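Local coordinates for glutathione S-transferase domain (Xanthobacter autotrophicus, PDB 4HZ2), which binds glutathione and probably acts as a glutathione S-transferase, a transferase assembled from two copies of the chain, at residues 107-119 / 171-183. Sequence-based numbering, arbitrary orientation.
Sequences LARTRVHEWLFFE and LVGEGPTIADLAL
The N-capping box at the start of helix 178-187, with the loop before it, packs on helix 107-137 within the GST C-terminal domain, Trp115 lying against Leu171, Val172 and Ala179. Leu171 CB sits over the five-membered ring of Trp115 in a CH-pi contact, 3.9 Å from its centroid, while Leu171 CD2 covers the rim of the same face. Trp115 NE1 gives a weak, bent hydrogen bond to Leu171 O (3.0 Å, 131°). Val172 CG2 comes in at the ring edge, 3.6 Å from Trp115 CD1, and Val172 CG1 rests on Ala108 and Arg111 CB. Replacing Trp115 by an alanine would probably leave Leu171 O without this donor and open a gap beside Leu171 and Val172. Thr177 and Asp180 form the capping box of this all-helical domain: Thr177 OG1 accepts from Ala179 N, and Asp180 OD2 takes Thr177 N on its anti lone pair. Asp180 OD1 holds Leu171 N at 3.0 Å through its syn lone pair, tying the loop to the helix start. Beyond the cap, the segments 107-119 and 178-183 run nearly parallel, 9° apart, and Val112 CG1, anti to the backbone N (chi1 168°), reaches Ile178 CG1 at 3.7 Å. Leu116 CD2 presses tightly on Ala182 CB (3.4 Å). Glu119, whose OE2 forms a salt bridge with Lys36 NZ, lies near the glutathione site.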
loop_
_atom_site.group_PDB
_atom_site.type_symbol
_atom_site.label_atom_id
_atom_site.label_comp_id
_atom_site.label_asym_id
_atom_site.label_seq_id
_atom_site.Cartn_x
_atom_site.Cartn_y
_atom_site.Cartn_z
ATOM N N LEU B 107 -14.018 -12.408 -5.608
ATOM C CA LEU B 107 -14.127 -11.053 -6.149
ATOM C C LEU B 107 -14.269 -10.024 -5.052
ATOM O O LEU B 107 -13.617 -8.978 -5.119
ATOM C CB LEU B 107 -15.324 -10.933 -7.108
ATOM C CG LEU B 107 -15.528 -9.567 -7.765
ATOM C CD1 LEU B 107 -14.359 -9.250 -8.687
ATOM C CD2 LEU B 107 -16.852 -9.504 -8.519
ATOM N N ALA B 108 -15.116 -10.291 -4.046
ATOM C CA ALA B 108 -15.345 -9.282 -3.018
ATOM C C ALA B 108 -14.049 -9.011 -2.228
ATOM O O ALA B 108 -13.708 -7.842 -1.932
ATOM C CB ALA B 108 -16.493 -9.660 -2.077
ATOM N N ARG B 109 -13.323 -10.053 -1.858
ATOM C CA ARG B 109 -12.063 -9.869 -1.132
ATOM C C ARG B 109 -11.064 -9.099 -2.002
ATOM O O ARG B 109 -10.327 -8.225 -1.530
ATOM C CB ARG B 109 -11.487 -11.231 -0.774
ATOM C CG ARG B 109 -10.115 -11.155 -0.159
ATOM C CD ARG B 109 -10.158 -10.576 1.242
ATOM N NE ARG B 109 -9.049 -11.093 2.033
ATOM C CZ ARG B 109 -9.121 -12.178 2.795
ATOM N NH1 ARG B 109 -10.256 -12.863 2.882
ATOM N NH2 ARG B 109 -8.056 -12.581 3.476
ATOM N N THR B 110 -11.026 -9.458 -3.291
ATOM C CA THR B 110 -10.115 -8.757 -4.190
ATOM C C THR B 110 -10.460 -7.270 -4.303
ATOM O O THR B 110 -9.555 -6.405 -4.304
ATOM C CB THR B 110 -10.071 -9.428 -5.550
ATOM O OG1 THR B 110 -9.367 -10.657 -5.397
ATOM C CG2 THR B 110 -9.335 -8.567 -6.576
ATOM N N ARG B 111 -11.757 -6.962 -4.382
ATOM C CA ARG B 111 -12.167 -5.547 -4.393
ATOM C C ARG B 111 -11.724 -4.835 -3.123
ATOM O O ARG B 111 -11.278 -3.675 -3.174
ATOM C CB ARG B 111 -13.668 -5.372 -4.604
ATOM C CG ARG B 111 -14.126 -5.868 -5.964
ATOM C CD ARG B 111 -13.432 -5.109 -7.078
ATOM N NE ARG B 111 -14.025 -5.434 -8.374
ATOM C CZ ARG B 111 -13.345 -5.442 -9.515
ATOM N NH1 ARG B 111 -12.056 -5.126 -9.495
ATOM N NH2 ARG B 111 -13.965 -5.756 -10.658
ATOM N N VAL B 112 -11.829 -5.534 -1.978
ATOM C CA VAL B 112 -11.322 -4.966 -0.735
ATOM C C VAL B 112 -9.803 -4.684 -0.854
ATOM O O VAL B 112 -9.329 -3.597 -0.514
ATOM C CB VAL B 112 -11.580 -5.874 0.496
ATOM C CG1 VAL B 112 -10.763 -5.365 1.690
ATOM C CG2 VAL B 112 -13.055 -5.914 0.846
ATOM N N HIS B 113 -9.021 -5.678 -1.292
ATOM C CA HIS B 113 -7.574 -5.478 -1.460
ATOM C C HIS B 113 -7.273 -4.271 -2.311
ATOM O O HIS B 113 -6.363 -3.506 -1.985
ATOM C CB HIS B 113 -6.895 -6.709 -2.078
ATOM C CG HIS B 113 -6.960 -7.920 -1.208
ATOM N ND1 HIS B 113 -6.997 -9.197 -1.719
ATOM C CD2 HIS B 113 -6.917 -8.058 0.152
ATOM C CE1 HIS B 113 -7.012 -10.071 -0.718
ATOM N NE2 HIS B 113 -6.983 -9.408 0.423
ATOM N N GLU B 114 -7.999 -4.128 -3.425
ATOM C CA GLU B 114 -7.764 -2.991 -4.337
ATOM C C GLU B 114 -7.898 -1.656 -3.618
ATOM O O GLU B 114 -7.041 -0.778 -3.752
ATOM C CB GLU B 114 -8.703 -3.050 -5.543
ATOM C CG GLU B 114 -8.439 -4.241 -6.431
ATOM C CD GLU B 114 -9.447 -4.332 -7.556
ATOM O OE1 GLU B 114 -10.488 -3.628 -7.452
ATOM O OE2 GLU B 114 -9.222 -5.111 -8.516
ATOM N N TRP B 115 -8.967 -1.498 -2.842
ATOM C CA TRP B 115 -9.136 -0.255 -2.096
ATOM C C TRP B 115 -8.033 -0.068 -1.041
ATOM O O TRP B 115 -7.617 1.070 -0.779
ATOM C CB TRP B 115 -10.523 -0.171 -1.436
ATOM C CG TRP B 115 -11.611 0.032 -2.392
ATOM C CD1 TRP B 115 -12.682 -0.807 -2.629
ATOM C CD2 TRP B 115 -11.843 1.212 -3.188
ATOM N NE1 TRP B 115 -13.523 -0.240 -3.585
ATOM C CE2 TRP B 115 -13.051 1.012 -3.893
ATOM C CE3 TRP B 115 -11.150 2.420 -3.359
ATOM C CZ2 TRP B 115 -13.543 1.945 -4.812
ATOM C CZ3 TRP B 115 -11.666 3.381 -4.265
ATOM C CH2 TRP B 115 -12.861 3.124 -4.968
ATOM N N LEU B 116 -7.576 -1.159 -0.418
ATOM C CA LEU B 116 -6.527 -0.996 0.595
ATOM C C LEU B 116 -5.212 -0.535 -0.036
ATOM O O LEU B 116 -4.486 0.262 0.581
ATOM C CB LEU B 116 -6.283 -2.322 1.353
ATOM C CG LEU B 116 -7.460 -2.902 2.139
ATOM C CD1 LEU B 116 -7.056 -4.211 2.799
ATOM C CD2 LEU B 116 -7.937 -1.907 3.212
ATOM N N PHE B 117 -4.863 -1.044 -1.231
ATOM C CA PHE B 117 -3.634 -0.583 -1.862
ATOM C C PHE B 117 -3.793 0.822 -2.445
ATOM O O PHE B 117 -2.866 1.654 -2.368
ATOM C CB PHE B 117 -3.079 -1.608 -2.882
ATOM C CG PHE B 117 -2.573 -2.842 -2.226
ATOM C CD1 PHE B 117 -1.407 -2.810 -1.466
ATOM C CD2 PHE B 117 -3.285 -4.013 -2.327
ATOM C CE1 PHE B 117 -0.932 -3.956 -0.807
ATOM C CE2 PHE B 117 -2.848 -5.174 -1.670
ATOM C CZ PHE B 117 -1.657 -5.145 -0.915
ATOM N N PHE B 118 -4.976 1.097 -3.006
ATOM C CA PHE B 118 -5.299 2.476 -3.377
ATOM C C PHE B 118 -5.118 3.418 -2.198
ATOM O O PHE B 118 -4.514 4.504 -2.319
ATOM C CB PHE B 118 -6.725 2.579 -3.959
ATOM C CG PHE B 118 -7.259 3.984 -4.036
ATOM C CD1 PHE B 118 -6.981 4.796 -5.143
ATOM C CD2 PHE B 118 -8.109 4.478 -3.035
ATOM C CE1 PHE B 118 -7.511 6.084 -5.210
ATOM C CE2 PHE B 118 -8.636 5.761 -3.102
ATOM C CZ PHE B 118 -8.354 6.556 -4.213
ATOM N N GLU B 119 -5.627 3.009 -1.036
ATOM C CA GLU B 119 -5.501 3.858 0.130
ATOM C C GLU B 119 -4.018 4.164 0.442
ATOM O O GLU B 119 -3.636 5.306 0.739
ATOM C CB GLU B 119 -6.226 3.252 1.351
ATOM C CG GLU B 119 -6.278 4.206 2.508
ATOM C CD GLU B 119 -5.208 3.920 3.588
ATOM O OE1 GLU B 119 -4.547 2.866 3.536
ATOM O OE2 GLU B 119 -5.023 4.764 4.497
ATOM N N LEU B 171 -17.978 0.733 -0.381
ATOM C CA LEU B 171 -16.860 0.533 -1.313
ATOM C C LEU B 171 -16.863 -0.846 -2.021
ATOM O O LEU B 171 -16.415 -0.958 -3.165
ATOM C CB LEU B 171 -15.509 0.782 -0.637
ATOM C CG LEU B 171 -15.254 2.268 -0.318
ATOM C CD1 LEU B 171 -13.929 2.390 0.456
ATOM C CD2 LEU B 171 -15.243 3.136 -1.586
ATOM N N VAL B 172 -17.374 -1.877 -1.352
ATOM C CA VAL B 172 -17.377 -3.246 -1.899
ATOM C C VAL B 172 -18.695 -3.951 -1.616
ATOM O O VAL B 172 -19.180 -3.912 -0.482
ATOM C CB VAL B 172 -16.259 -4.111 -1.269
ATOM C CG1 VAL B 172 -16.319 -5.531 -1.825
ATOM C CG2 VAL B 172 -14.905 -3.463 -1.512
ATOM N N GLY B 173 -19.250 -4.613 -2.633
ATOM C CA GLY B 173 -20.455 -5.382 -2.444
ATOM C C GLY B 173 -21.601 -4.551 -1.910
ATOM O O GLY B 173 -21.763 -3.393 -2.309
ATOM N N GLU B 174 -22.399 -5.156 -1.018
ATOM C CA GLU B 174 -23.648 -4.585 -0.529
ATOM C C GLU B 174 -23.636 -4.213 0.968
ATOM O O GLU B 174 -24.684 -3.984 1.575
ATOM C CB GLU B 174 -24.806 -5.536 -0.877
ATOM C CG GLU B 174 -24.911 -5.685 -2.397
ATOM C CD GLU B 174 -26.090 -6.490 -2.852
ATOM O OE1 GLU B 174 -26.870 -6.927 -1.981
ATOM O OE2 GLU B 174 -26.224 -6.674 -4.085
ATOM N N GLY B 175 -22.441 -4.146 1.554
ATOM C CA GLY B 175 -22.315 -3.776 2.956
ATOM C C GLY B 175 -20.918 -3.269 3.298
ATOM O O GLY B 175 -20.004 -3.354 2.477
ATOM N N PRO B 176 -20.749 -2.736 4.521
ATOM C CA PRO B 176 -19.450 -2.202 4.969
ATOM C C PRO B 176 -18.385 -3.295 5.143
ATOM O O PRO B 176 -18.703 -4.433 5.558
ATOM C CB PRO B 176 -19.770 -1.588 6.347
ATOM C CG PRO B 176 -21.035 -2.247 6.788
ATOM C CD PRO B 176 -21.801 -2.650 5.554
ATOM N N THR B 177 -17.136 -2.936 4.858
ATOM C CA THR B 177 -16.009 -3.858 4.993
ATOM C C THR B 177 -14.822 -3.068 5.507
ATOM O O THR B 177 -14.913 -1.835 5.684
ATOM C CB THR B 177 -15.610 -4.515 3.641
ATOM O OG1 THR B 177 -15.210 -3.480 2.724
ATOM C CG2 THR B 177 -16.762 -5.366 3.041
ATOM N N ILE B 178 -13.680 -3.738 5.715
ATOM C CA ILE B 178 -12.469 -2.995 6.093
ATOM C C ILE B 178 -12.010 -2.018 5.003
ATOM O O ILE B 178 -11.208 -1.121 5.284
ATOM C CB ILE B 178 -11.295 -3.920 6.474
ATOM C CG1 ILE B 178 -10.925 -4.866 5.334
ATOM C CG2 ILE B 178 -11.629 -4.683 7.752
ATOM C CD1 ILE B 178 -9.594 -5.588 5.560
ATOM N N ALA B 179 -12.483 -2.181 3.765
ATOM C CA ALA B 179 -12.160 -1.147 2.773
ATOM C C ALA B 179 -12.755 0.198 3.212
ATOM O O ALA B 179 -12.066 1.230 3.164
ATOM C CB ALA B 179 -12.668 -1.548 1.408
ATOM N N ASP B 180 -14.020 0.200 3.665
ATOM C CA ASP B 180 -14.607 1.449 4.159
ATOM C C ASP B 180 -13.824 1.976 5.360
ATOM O O ASP B 180 -13.565 3.170 5.468
ATOM C CB ASP B 180 -16.093 1.313 4.495
ATOM C CG ASP B 180 -16.887 0.739 3.348
ATOM O OD1 ASP B 180 -17.234 1.482 2.378
ATOM O OD2 ASP B 180 -17.112 -0.484 3.345
ATOM N N LEU B 181 -13.473 1.093 6.302
ATOM C CA LEU B 181 -12.708 1.534 7.472
ATOM C C LEU B 181 -11.368 2.177 7.062
ATOM O O LEU B 181 -11.021 3.250 7.568
ATOM C CB LEU B 181 -12.449 0.369 8.448
ATOM C CG LEU B 181 -13.661 -0.328 9.081
ATOM C CD1 LEU B 181 -13.244 -1.397 10.105
ATOM C CD2 LEU B 181 -14.580 0.709 9.733
ATOM N N ALA B 182 -10.639 1.526 6.145
ATOM C CA ALA B 182 -9.324 2.003 5.758
ATOM C C ALA B 182 -9.384 3.415 5.171
ATOM O O ALA B 182 -8.519 4.235 5.461
ATOM C CB ALA B 182 -8.619 1.060 4.784
ATOM N N LEU B 183 -10.397 3.692 4.343
ATOM C CA LEU B 183 -10.506 5.018 3.708
ATOM C C LEU B 183 -11.228 6.029 4.604
ATOM O O LEU B 183 -11.050 7.251 4.444
ATOM C CB LEU B 183 -11.131 4.918 2.308
ATOM C CG LEU B 183 -10.088 4.399 1.288
ATOM C CD1 LEU B 183 -10.706 3.602 0.151
ATOM C CD2 LEU B 183 -9.179 5.506 0.761
#